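Tail spike protein (Acinetobacter phage vB_AbaP_AS12, PDB 6EU4) is the trimeric tailspike of a phage of Acinetobacter baumannii, and probably recognises and cleaves the capsular polysaccharide of the host. Local coordinates at residues S194-Q199 with K222-K227; T326-H331 with N349-A354; A354-Y359 with G389-S394. All coordinates share one frame; numbering follows the deposited sequence.

All three contacts pair successive parallel strands along the same beta-helix and are partly buried, with no touching residue fully exposed. Interaction 1 stands apart, its centre about 23 Å from interaction 2's and about 33 Å from interaction 3's. Interactions 2 and 3 share A354 and strand 351-355; G352 O lies 2.7 Å from G389 N, a probable hydrogen bond. In interaction 1 apolar F196, I224 and L198 take one face and polar T197 and Q199 share the other with L225; in interaction 2 E330, N351 and Q353 form a partly exposed polar face. Subunit contacts are many at interaction 2, few at interaction 1 and absent at interaction 3, where an asparagine amide holds loops.

Interaction 1: residues S194-Q199 with K222-K227; sequences SGFTLQ and KSILTK
Backbone hydrogen bonds pair strands 196-199 and 224-227 in parallel, their axes 4.6 Å apart and inclined by 16°. L225 N donates to F196 O, L198 N to L225 O and K227 N to L198 O, the sequence expected when one strand's residues bond to alternate residues of the other. At the corner the pattern changes: G195, at positive phi (84°), donates to K222 O, while S223 O receives only weak bonds from G195 N and F196 N. Such matching corners in consecutive coils, S194-G195 beside K222-S223, are a hallmark of the right-handed parallel beta-helix of phage tailspikes.

Side-chain polar bonds lie on the face of T197, L225 and Q199. T197 OG1, anti to its backbone N (chi1 -177°), donates to L225 O over 3.0 Å from above the carbonyl plane, so this oxygen is gripped twice, the L198 N bond (2.8 Å) running nearly along the C=O axis. Q199 NE2 donates in its amide plane to T197 OG1 at 2.9 Å, fixing the amide's rotation.

Apolar contacts lie on the other face. I224 CG1 sits over one face of the F196 ring, with I224 CD1 4.2 Å from F196 CZ, and T226 CG2 meets L198 CD1 at 4.0 Å; M177 packs against F196 and L198, and I176 against L198. K222 NZ leads away to salt bridges with E244 of its own chain and E244 of the third subunit.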
loop_
_atom_site.group_PDB
_atom_site.type_symbol
_atom_site.label_atom_id
_atom_site.label_comp_id
_atom_site.label_asym_id
_atom_site.label_seq_id
_atom_site.Cartn_x
_atom_site.Cartn_y
_atom_site.Cartn_z
ATOM N N SER A 194 11.031 -15.578 17.944
ATOM C CA SER A 194 9.589 -15.404 18.063
ATOM C C SER A 194 9.056 -15.787 19.433
ATOM O O SER A 194 9.492 -16.779 20.024
ATOM C CB SER A 194 8.831 -16.218 17.013
ATOM O OG SER A 194 9.093 -17.589 17.138
ATOM N N GLY A 195 8.075 -15.015 19.899
ATOM C CA GLY A 195 7.183 -15.492 20.945
ATOM C C GLY A 195 7.678 -15.337 22.361
ATOM O O GLY A 195 7.509 -16.259 23.182
ATOM N N PHE A 196 8.287 -14.196 22.691
ATOM C CA PHE A 196 8.776 -14.011 24.054
ATOM C C PHE A 196 8.922 -12.529 24.363
ATOM O O PHE A 196 8.780 -11.667 23.490
ATOM C CB PHE A 196 10.099 -14.750 24.287
ATOM C CG PHE A 196 11.220 -14.330 23.380
ATOM C CD1 PHE A 196 12.031 -13.270 23.716
ATOM C CD2 PHE A 196 11.487 -15.033 22.209
ATOM C CE1 PHE A 196 13.082 -12.899 22.896
ATOM C CE2 PHE A 196 12.529 -14.670 21.386
ATOM C CZ PHE A 196 13.335 -13.600 21.735
ATOM N N THR A 197 9.186 -12.240 25.637
ATOM C CA THR A 197 9.316 -10.877 26.113
ATOM C C THR A 197 10.718 -10.632 26.665
ATOM O O THR A 197 11.402 -11.556 27.117
ATOM C CB THR A 197 8.251 -10.578 27.183
ATOM O OG1 THR A 197 8.345 -9.214 27.597
ATOM C CG2 THR A 197 8.448 -11.486 28.421
ATOM N N LEU A 198 11.138 -9.371 26.592
ATOM C CA LEU A 198 12.394 -8.880 27.157
ATOM C C LEU A 198 12.018 -7.719 28.062
ATOM O O LEU A 198 11.509 -6.703 27.574
ATOM C CB LEU A 198 13.352 -8.387 26.063
ATOM C CG LEU A 198 13.744 -9.384 24.980
ATOM C CD1 LEU A 198 14.493 -8.681 23.853
ATOM C CD2 LEU A 198 14.593 -10.464 25.588
ATOM N N GLN A 199 12.237 -7.856 29.364
ATOM C CA GLN A 199 11.852 -6.801 30.293
ATOM C C GLN A 199 12.917 -6.595 31.354
ATOM O O GLN A 199 13.578 -7.542 31.782
ATOM C CB GLN A 199 10.519 -7.130 30.996
ATOM C CG GLN A 199 9.381 -7.393 30.035
ATOM C CD GLN A 199 8.054 -7.594 30.738
ATOM O OE1 GLN A 199 7.869 -7.161 31.888
ATOM N NE2 GLN A 199 7.123 -8.261 30.060
ATOM N N LYS A 222 9.356 -11.906 15.344
ATOM C CA LYS A 222 7.902 -12.053 15.412
ATOM C C LYS A 222 7.451 -12.192 16.857
ATOM O O LYS A 222 8.061 -12.933 17.629
ATOM C CB LYS A 222 7.423 -13.281 14.633
ATOM C CG LYS A 222 7.795 -13.294 13.162
ATOM C CD LYS A 222 7.020 -14.392 12.408
ATOM C CE LYS A 222 7.307 -14.394 10.890
ATOM N NZ LYS A 222 6.936 -13.113 10.252
ATOM N N SER A 223 6.381 -11.487 17.222
ATOM C CA SER A 223 5.737 -11.693 18.515
ATOM C C SER A 223 6.744 -11.555 19.651
ATOM O O SER A 223 6.894 -12.429 20.519
ATOM C CB SER A 223 5.024 -13.042 18.537
ATOM O OG SER A 223 3.998 -13.014 17.544
ATOM N N ILE A 224 7.441 -10.426 19.634
ATOM C CA ILE A 224 8.408 -10.083 20.668
ATOM C C ILE A 224 7.947 -8.804 21.339
ATOM O O ILE A 224 7.677 -7.802 20.668
ATOM C CB ILE A 224 9.826 -9.908 20.100
ATOM C CG1 ILE A 224 10.349 -11.250 19.596
ATOM C CG2 ILE A 224 10.761 -9.342 21.178
ATOM C CD1 ILE A 224 11.603 -11.133 18.792
ATOM N N LEU A 225 7.894 -8.832 22.661
ATOM C CA LEU A 225 7.497 -7.683 23.459
ATOM C C LEU A 225 8.689 -7.217 24.268
ATOM O O LEU A 225 9.255 -8.000 25.024
ATOM C CB LEU A 225 6.374 -8.053 24.421
ATOM C CG LEU A 225 6.120 -7.043 25.562
ATOM C CD1 LEU A 225 5.584 -5.729 25.019
ATOM C CD2 LEU A 225 5.188 -7.646 26.600
ATOM N N THR A 226 9.058 -5.954 24.151
ATOM C CA THR A 226 9.980 -5.354 25.107
ATOM C C THR A 226 9.218 -4.324 25.923
ATOM O O THR A 226 8.426 -3.552 25.379
ATOM C CB THR A 226 11.217 -4.717 24.428
ATOM O OG1 THR A 226 10.869 -3.509 23.739
ATOM C CG2 THR A 226 11.850 -5.673 23.448
ATOM N N LYS A 227 9.444 -4.331 27.227
ATOM C CA LYS A 227 8.767 -3.365 28.076
ATOM C C LYS A 227 9.571 -3.194 29.351
ATOM O O LYS A 227 10.518 -3.944 29.636
ATOM C CB LYS A 227 7.317 -3.775 28.366
ATOM C CG LYS A 227 7.173 -5.016 29.201
ATOM C CD LYS A 227 5.698 -5.316 29.534
ATOM C CE LYS A 227 5.202 -4.526 30.728
ATOM N NZ LYS A 227 3.945 -5.121 31.299
#

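Interaction 2: residues T326-H331 with N349-A354; sequences TCMNEH and NFNGQA
Two neighbouring coils of the parallel beta-helix meet here, strands 328-330 and 351-354 running within 4° of each other at 4.7 Å between axes. N351 N donates to C327 O, Q353 N to N329 O and H331 N to Q353 O; the N329 N to N351 O bond is weak. Packing is tight where the F350 ring meets C327, M328 and N329. The ring, its CG anti to the backbone N (chi1 -155°), has C327 O above one face toward the rim, 3.3 Å from F350 CD1, with M328 CA over the same face. N329 OD1 comes to the ring edge in its plane, 3.4 Å from F350 CE2, and finds no hydrogen-bond partner in the model. The same oxygen is 3.1 Å from G352 CA, where a CB would clash, so the glycine makes room for the amide.

The looser face of M328, N351, E330 and Q353 is partly exposed except at M328. This selenomethionine bends at chi3, M328 CE lying 3.6 Å from Q353 NE2. Q353 NE2 itself donates to N351 OD1 (3.0 Å) and to Q292 of the second subunit. One water donates to both E330 OE1 (3.1 Å) and Q353 OE1 (3.0 Å).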
loop_
_atom_site.group_PDB
_atom_site.type_symbol
_atom_site.label_atom_id
_atom_site.label_comp_id
_atom_site.label_asym_id
_atom_site.label_seq_id
_atom_site.Cartn_x
_atom_site.Cartn_y
_atom_site.Cartn_z
ATOM N N THR A 326 -2.458 2.011 6.469
ATOM C CA THR A 326 -3.514 1.853 7.470
ATOM C C THR A 326 -2.950 1.737 8.893
ATOM O O THR A 326 -3.368 0.880 9.677
ATOM C CB THR A 326 -4.421 0.651 7.143
ATOM O OG1 THR A 326 -4.220 0.199 5.793
ATOM C CG2 THR A 326 -5.887 1.058 7.238
ATOM N N CYS A 327 -2.018 2.630 9.238
ATOM C CA CYS A 327 -1.461 2.706 10.584
ATOM C C CYS A 327 -2.315 3.609 11.471
ATOM O O CYS A 327 -3.186 4.353 11.004
ATOM C CB CYS A 327 -0.003 3.178 10.531
ATOM S SG CYS A 327 1.077 1.905 9.727
HETATM N N MSE A 328 -2.050 3.531 12.772
HETATM C CA MSE A 328 -2.832 4.256 13.779
HETATM C C MSE A 328 -1.972 4.855 14.876
HETATM O O MSE A 328 -0.831 4.452 15.101
HETATM C CB MSE A 328 -3.869 3.336 14.434
HETATM C CG MSE A 328 -4.830 2.727 13.462
HETATM SE SE MSE A 328 -6.297 1.842 14.391
HETATM C CE MSE A 328 -7.116 3.375 15.293
ATOM N N ASN A 329 -2.570 5.797 15.590
ATOM C CA ASN A 329 -2.082 6.185 16.892
ATOM C C ASN A 329 -3.275 6.559 17.756
ATOM O O ASN A 329 -4.319 6.993 17.254
ATOM C CB ASN A 329 -1.091 7.369 16.815
ATOM C CG ASN A 329 -1.779 8.691 16.822
ATOM O OD1 ASN A 329 -2.227 9.187 15.779
ATOM N ND2 ASN A 329 -1.911 9.277 18.013
ATOM N N GLU A 330 -3.096 6.388 19.064
ATOM C CA GLU A 330 -4.082 6.801 20.056
ATOM C C GLU A 330 -3.356 7.434 21.234
ATOM O O GLU A 330 -2.512 6.783 21.856
ATOM C CB GLU A 330 -4.921 5.606 20.541
ATOM C CG GLU A 330 -5.704 4.886 19.431
ATOM C CD GLU A 330 -6.649 3.803 19.929
ATOM O OE1 GLU A 330 -7.194 3.922 21.053
ATOM O OE2 GLU A 330 -6.867 2.839 19.163
ATOM N N HIS A 331 -3.721 8.682 21.555
ATOM C CA HIS A 331 -3.240 9.449 22.701
ATOM C C HIS A 331 -1.810 9.910 22.470
ATOM O O HIS A 331 -0.848 9.199 22.780
ATOM C CB HIS A 331 -3.362 8.652 24.009
ATOM C CG HIS A 331 -4.738 8.135 24.265
ATOM N ND1 HIS A 331 -5.776 8.948 24.658
ATOM C CD2 HIS A 331 -5.256 6.890 24.142
ATOM C CE1 HIS A 331 -6.881 8.227 24.761
ATOM N NE2 HIS A 331 -6.589 6.974 24.450
ATOM N N ASN A 349 -4.338 6.178 4.482
ATOM C CA ASN A 349 -5.458 5.704 5.300
ATOM C C ASN A 349 -5.074 5.565 6.773
ATOM O O ASN A 349 -5.431 4.598 7.438
ATOM C CB ASN A 349 -5.974 4.383 4.727
ATOM C CG ASN A 349 -7.400 4.078 5.105
ATOM O OD1 ASN A 349 -8.042 4.821 5.832
ATOM N ND2 ASN A 349 -7.916 2.957 4.580
ATOM N N PHE A 350 -4.372 6.567 7.291
ATOM C CA PHE A 350 -4.078 6.647 8.719
ATOM C C PHE A 350 -5.364 6.839 9.516
ATOM O O PHE A 350 -6.386 7.317 9.014
ATOM C CB PHE A 350 -3.105 7.799 9.010
ATOM C CG PHE A 350 -2.311 7.618 10.271
ATOM C CD1 PHE A 350 -1.154 6.863 10.260
ATOM C CD2 PHE A 350 -2.723 8.195 11.473
ATOM C CE1 PHE A 350 -0.412 6.659 11.405
ATOM C CE2 PHE A 350 -1.977 8.003 12.633
ATOM C CZ PHE A 350 -0.829 7.235 12.606
ATOM N N ASN A 351 -5.320 6.428 10.787
ATOM C CA ASN A 351 -6.430 6.698 11.689
ATOM C C ASN A 351 -5.779 7.102 13.014
ATOM O O ASN A 351 -5.308 6.249 13.782
ATOM C CB ASN A 351 -7.358 5.489 11.796
ATOM C CG ASN A 351 -8.590 5.745 12.637
ATOM O OD1 ASN A 351 -8.617 6.635 13.490
ATOM N ND2 ASN A 351 -9.624 4.922 12.427
ATOM N N GLY A 352 -5.674 8.409 13.233
ATOM C CA GLY A 352 -5.001 8.961 14.399
ATOM C C GLY A 352 -6.009 9.626 15.325
ATOM O O GLY A 352 -6.841 10.426 14.885
ATOM N N GLN A 353 -5.926 9.285 16.611
ATOM C CA GLN A 353 -6.942 9.673 17.579
ATOM C C GLN A 353 -6.301 10.318 18.792
ATOM O O GLN A 353 -5.216 9.914 19.219
ATOM C CB GLN A 353 -7.758 8.454 18.009
ATOM C CG GLN A 353 -8.339 7.730 16.803
ATOM C CD GLN A 353 -9.186 6.525 17.169
ATOM O OE1 GLN A 353 -9.440 6.276 18.348
ATOM N NE2 GLN A 353 -9.643 5.777 16.158
ATOM N N ALA A 354 -6.988 11.321 19.338
ATOM C CA ALA A 354 -6.631 11.916 20.620
ATOM C C ALA A 354 -5.218 12.491 20.540
ATOM O O ALA A 354 -4.306 12.110 21.269
ATOM C CB ALA A 354 -6.784 10.897 21.754
HETATM O O HOH W 1 -5.485 3.362 9.869
HETATM O O HOH W 2 -8.445 6.741 21.144
#

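Interaction 3: residues A354-Y359 with G389-S394; sequences AIYNKY and GFAYNS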
loop_
_atom_site.group_PDB
_atom_site.type_symbol
_atom_site.label_atom_id
_atom_site.label_comp_id
_atom_site.label_asym_id
_atom_site.label_seq_id
_atom_site.Cartn_x
_atom_site.Cartn_y
_atom_site.Cartn_z
ATOM N N ALA A 354 -6.988 11.321 19.338
ATOM C CA ALA A 354 -6.631 11.916 20.620
ATOM C C ALA A 354 -5.218 12.491 20.540
ATOM O O ALA A 354 -4.306 12.110 21.269
ATOM C CB ALA A 354 -6.784 10.897 21.754
ATOM N N ILE A 355 -5.050 13.406 19.594
ATOM C CA ILE A 355 -3.785 14.098 19.375
ATOM C C ILE A 355 -3.955 15.531 19.869
ATOM O O ILE A 355 -4.689 16.336 19.276
ATOM C CB ILE A 355 -3.345 14.064 17.904
ATOM C CG1 ILE A 355 -3.196 12.605 17.425
ATOM C CG2 ILE A 355 -2.035 14.866 17.732
ATOM C CD1 ILE A 355 -3.282 12.497 15.896
ATOM N N TYR A 356 -3.274 15.853 20.968
ATOM C CA TYR A 356 -3.443 17.136 21.650
ATOM C C TYR A 356 -2.359 18.089 21.169
ATOM O O TYR A 356 -1.264 18.150 21.725
ATOM C CB TYR A 356 -3.423 16.906 23.147
ATOM C CG TYR A 356 -4.527 15.975 23.486
ATOM C CD1 TYR A 356 -5.856 16.406 23.461
ATOM C CD2 TYR A 356 -4.275 14.641 23.720
ATOM C CE1 TYR A 356 -6.905 15.523 23.730
ATOM C CE2 TYR A 356 -5.326 13.755 24.006
ATOM C CZ TYR A 356 -6.621 14.201 23.996
ATOM O OH TYR A 356 -7.643 13.307 24.267
ATOM N N ASN A 357 -2.676 18.832 20.102
ATOM C CA ASN A 357 -1.703 19.669 19.405
ATOM C C ASN A 357 -1.671 21.060 20.040
ATOM O O ASN A 357 -2.094 22.068 19.463
ATOM C CB ASN A 357 -2.024 19.738 17.914
ATOM C CG ASN A 357 -3.444 20.263 17.624
ATOM O OD1 ASN A 357 -4.421 19.876 18.264
ATOM N ND2 ASN A 357 -3.544 21.155 16.659
ATOM N N LYS A 358 -1.128 21.096 21.259
ATOM C CA LYS A 358 -1.084 22.321 22.055
ATOM C C LYS A 358 0.321 22.691 22.520
ATOM O O LYS A 358 0.461 23.519 23.434
ATOM C CB LYS A 358 -2.003 22.200 23.276
ATOM C CG LYS A 358 -1.647 21.044 24.203
ATOM C CD LYS A 358 -2.568 21.024 25.450
ATOM C CE LYS A 358 -2.152 19.926 26.412
ATOM N NZ LYS A 358 -3.059 19.838 27.593
ATOM N N TYR A 359 1.362 22.123 21.922
ATOM C CA TYR A 359 2.716 22.265 22.432
ATOM C C TYR A 359 3.581 23.101 21.498
ATOM O O TYR A 359 3.456 23.028 20.271
ATOM C CB TYR A 359 3.339 20.892 22.659
ATOM C CG TYR A 359 2.555 20.095 23.665
ATOM C CD1 TYR A 359 2.658 20.392 25.025
ATOM C CD2 TYR A 359 1.703 19.073 23.275
ATOM C CE1 TYR A 359 1.964 19.695 25.953
ATOM C CE2 TYR A 359 0.982 18.359 24.219
ATOM C CZ TYR A 359 1.121 18.695 25.559
ATOM O OH TYR A 359 0.442 18.025 26.549
ATOM N N GLY A 389 -6.970 13.038 14.123
ATOM C CA GLY A 389 -7.685 13.575 15.260
ATOM C C GLY A 389 -6.919 14.664 15.987
ATOM O O GLY A 389 -6.786 14.610 17.214
ATOM N N PHE A 390 -6.430 15.671 15.250
ATOM C CA PHE A 390 -5.796 16.826 15.874
ATOM C C PHE A 390 -6.884 17.613 16.605
ATOM O O PHE A 390 -7.850 18.063 15.981
ATOM C CB PHE A 390 -5.123 17.695 14.814
ATOM C CG PHE A 390 -4.094 16.959 13.975
ATOM C CD1 PHE A 390 -3.157 16.121 14.565
ATOM C CD2 PHE A 390 -4.072 17.120 12.609
ATOM C CE1 PHE A 390 -2.226 15.443 13.790
ATOM C CE2 PHE A 390 -3.159 16.464 11.827
ATOM C CZ PHE A 390 -2.239 15.611 12.398
ATOM N N ALA A 391 -6.749 17.758 17.926
ATOM C CA ALA A 391 -7.882 18.208 18.732
ATOM C C ALA A 391 -8.210 19.675 18.519
ATOM O O ALA A 391 -9.374 20.066 18.698
ATOM C CB ALA A 391 -7.611 17.954 20.220
ATOM N N TYR A 392 -7.215 20.507 18.194
ATOM C CA TYR A 392 -7.349 21.950 18.368
ATOM C C TYR A 392 -7.083 22.764 17.104
ATOM O O TYR A 392 -6.081 22.572 16.405
ATOM C CB TYR A 392 -6.399 22.462 19.457
ATOM C CG TYR A 392 -6.524 21.715 20.768
ATOM C CD1 TYR A 392 -7.759 21.515 21.374
ATOM C CD2 TYR A 392 -5.412 21.159 21.362
ATOM C CE1 TYR A 392 -7.862 20.820 22.545
ATOM C CE2 TYR A 392 -5.507 20.455 22.520
ATOM C CZ TYR A 392 -6.725 20.278 23.109
ATOM O OH TYR A 392 -6.791 19.580 24.286
ATOM N N ASN A 393 -7.947 23.748 16.884
ATOM C CA ASN A 393 -7.640 24.892 16.040
ATOM C C ASN A 393 -7.856 26.145 16.883
ATOM O O ASN A 393 -8.088 26.060 18.100
ATOM C CB ASN A 393 -8.443 24.865 14.727
ATOM C CG ASN A 393 -9.926 25.096 14.921
ATOM O OD1 ASN A 393 -10.372 25.620 15.953
ATOM N ND2 ASN A 393 -10.708 24.740 13.895
ATOM N N SER A 394 -7.707 27.325 16.267
ATOM C CA SER A 394 -7.557 28.525 17.088
ATOM C C SER A 394 -8.845 28.916 17.804
ATOM O O SER A 394 -8.779 29.691 18.772
ATOM C CB SER A 394 -7.059 29.723 16.263
ATOM O OG SER A 394 -8.028 30.125 15.309
HETATM O O HOH W 3 -5.305 18.753 26.371
#
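I355 with F390 is the one parallel bridge between the segments, and the directions from A354 to K358 and from G389 to Y392 differ by 28°. I355 N donates to G389 O at 3.2 Å from above the carbonyl plane, whereas A391 N reaches I355 O at 2.8 Å, nearly along the C=O axis. N357 sits at the centre of an inverse gamma turn, closed by a weak bond from K358 N to Y356 O. The pairing belongs to successive coils of the parallel beta-helix, where the polypeptide passes from strand into loop.

On the buried side I355 lies alongside F390, its CG2 meeting the ring edge in plane, 3.6 Å from F390 CD1; M372 packs against both. The N357 amide, with chi1 57° placing CG between backbone N and carbonyl carbon, grips the Y392 backbone at both ends: OD1 accepts from Y392 N on a lone pair (2.9 Å), and ND2 donates to a lone pair of Y392 O (2.9 Å). ND2 also bonds S404. The Y392 ring crosses Y356 obliquely, bringing its OH to the edge of that ring, 3.4 Å from Y356 CD1. A water joins Y392 OH to K358 NZ, whose charge is paired with D307.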